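Local atomic coordinates of tegument protein UL51 (Human herpesvirus 1, PDB entry 6T5A), a protein that probably takes part in herpesvirus egress from the perinuclear space and in the secondary envelopment of cytoplasmic capsids at trans-Golgi-derived membranes. Residues A[61-64]-A[65-69]. The protein carries 1 engineered substitution. Numbering follows the deposited sequence.
Sequences KARA and LARTY
Two donors of Thr-68 grip the carbonyl oxygen of Ala-64: the hydroxyl OG1 lies 2.7 Å from Ala-64 O, and the backbone N of Thr-68 reaches Ala-64 O at 3.0 Å. They approach from opposite faces of the carbonyl plane, each tilted out of it by about 30°. The hydroxyl can fold back along the helix because OG1 stands beside its own backbone N, anti to the carbonyl carbon (chi1 -56°). One and two residues earlier, Arg-67 N donates to Arg-63 O at 2.9 Å and Ala-66 N to Ala-62 O at 3.2 Å; these i to i+4 backbone bonds belong to the N-terminal part of helix 63-82, which follows helix 46-61 closely. This helix packs against helix 94-117, where Leu-65 meets Ile-113 and Thr-68 meets Cys-109. On another side, the extended side chain of Arg-67 turns back over Arg-63, whose CB sits 3.8 Å from Arg-67 CZ, over the centre of one guanidinium face. The two guanidinium planes are 68° apart, and a water accepts from Arg-67 NH2 at 3.0 Å and, weakly, from Arg-63 NH1. Both arginines also hydrogen-bond to a chain of another protein, Arg-63 to its backbone and Arg-67 to an aromatic side chain.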
loop_
_atom_site.group_PDB
_atom_site.type_symbol
_atom_site.label_atom_id
_atom_site.label_comp_id
_atom_site.label_asym_id
_atom_site.label_seq_id
_atom_site.Cartn_x
_atom_site.Cartn_y
_atom_site.Cartn_z
ATOM N N LYS A 61 -26.971 -23.769 -17.712
ATOM C CA LYS A 61 -27.296 -25.100 -18.247
ATOM C C LYS A 61 -28.384 -25.766 -17.401
ATOM O O LYS A 61 -29.310 -26.357 -17.958
ATOM C CB LYS A 61 -26.051 -25.989 -18.322
ATOM C CG LYS A 61 -25.171 -25.688 -19.536
ATOM C CD LYS A 61 -23.893 -26.526 -19.519
ATOM C CE LYS A 61 -22.972 -26.223 -20.682
ATOM N NZ LYS A 61 -22.211 -24.959 -20.492
ATOM N N ALA A 62 -28.313 -25.598 -16.056
ATOM C CA ALA A 62 -29.269 -26.159 -15.097
ATOM C C ALA A 62 -30.679 -25.560 -15.197
ATOM O O ALA A 62 -31.589 -26.086 -14.556
ATOM C CB ALA A 62 -28.733 -26.017 -13.682
ATOM N N ARG A 63 -30.870 -24.472 -15.980
ATOM C CA ARG A 63 -32.192 -23.855 -16.179
ATOM C C ARG A 63 -33.161 -24.892 -16.747
ATOM O O ARG A 63 -34.317 -24.897 -16.351
ATOM C CB ARG A 63 -32.131 -22.646 -17.108
ATOM C CG ARG A 63 -31.430 -21.428 -16.507
ATOM C CD ARG A 63 -31.260 -20.405 -17.607
ATOM N NE ARG A 63 -30.626 -19.171 -17.138
ATOM C CZ ARG A 63 -30.499 -18.086 -17.889
ATOM N NH1 ARG A 63 -30.961 -18.074 -19.133
ATOM N NH2 ARG A 63 -29.922 -17.002 -17.403
ATOM N N ALA A 64 -32.669 -25.813 -17.610
ATOM C CA ALA A 64 -33.461 -26.903 -18.202
ATOM C C ALA A 64 -34.092 -27.789 -17.122
ATOM O O ALA A 64 -35.261 -28.169 -17.260
ATOM C CB ALA A 64 -32.599 -27.744 -19.131
ATOM N N LEU A 65 -33.334 -28.077 -16.039
ATOM C CA LEU A 65 -33.788 -28.879 -14.900
ATOM C C LEU A 65 -34.840 -28.157 -14.075
ATOM O O LEU A 65 -35.812 -28.786 -13.650
ATOM C CB LEU A 65 -32.599 -29.270 -13.990
ATOM C CG LEU A 65 -31.535 -30.186 -14.606
ATOM C CD1 LEU A 65 -30.242 -30.088 -13.820
ATOM C CD2 LEU A 65 -32.023 -31.640 -14.698
ATOM N N ALA A 66 -34.632 -26.849 -13.813
ATOM C CA ALA A 66 -35.583 -26.037 -13.042
ATOM C C ALA A 66 -36.910 -25.890 -13.845
ATOM O O ALA A 66 -37.991 -25.969 -13.271
ATOM C CB ALA A 66 -34.981 -24.671 -12.744
ATOM N N ARG A 67 -36.807 -25.709 -15.175
ATOM C CA ARG A 67 -37.961 -25.608 -16.069
ATOM C C ARG A 67 -38.744 -26.948 -16.101
ATOM O O ARG A 67 -39.971 -26.933 -16.059
ATOM C CB ARG A 67 -37.502 -25.239 -17.484
ATOM C CG ARG A 67 -37.085 -23.780 -17.641
ATOM C CD ARG A 67 -36.149 -23.650 -18.818
ATOM N NE ARG A 67 -35.669 -22.272 -19.004
ATOM C CZ ARG A 67 -34.672 -21.939 -19.817
ATOM N NH1 ARG A 67 -34.037 -22.868 -20.513
ATOM N NH2 ARG A 67 -34.302 -20.671 -19.938
ATOM N N THR A 68 -38.028 -28.089 -16.159
ATOM C CA THR A 68 -38.636 -29.423 -16.188
ATOM C C THR A 68 -39.361 -29.710 -14.873
ATOM O O THR A 68 -40.497 -30.186 -14.892
ATOM C CB THR A 68 -37.625 -30.495 -16.599
ATOM O OG1 THR A 68 -37.075 -30.125 -17.868
ATOM C CG2 THR A 68 -38.260 -31.892 -16.714
ATOM N N TYR A 69 -38.726 -29.366 -13.744
ATOM C CA TYR A 69 -39.318 -29.509 -12.413
ATOM C C TYR A 69 -40.619 -28.705 -12.360
ATOM O O TYR A 69 -41.648 -29.221 -11.924
ATOM C CB TYR A 69 -38.324 -29.032 -11.335
ATOM C CG TYR A 69 -38.919 -28.986 -9.947
ATOM C CD1 TYR A 69 -38.979 -30.129 -9.155
ATOM C CD2 TYR A 69 -39.452 -27.806 -9.435
ATOM C CE1 TYR A 69 -39.548 -30.099 -7.884
ATOM C CE2 TYR A 69 -40.018 -27.761 -8.165
ATOM C CZ TYR A 69 -40.065 -28.911 -7.394
ATOM O OH TYR A 69 -40.608 -28.875 -6.139
HETATM O O HOH W 1 -31.809 -20.357 -21.538
#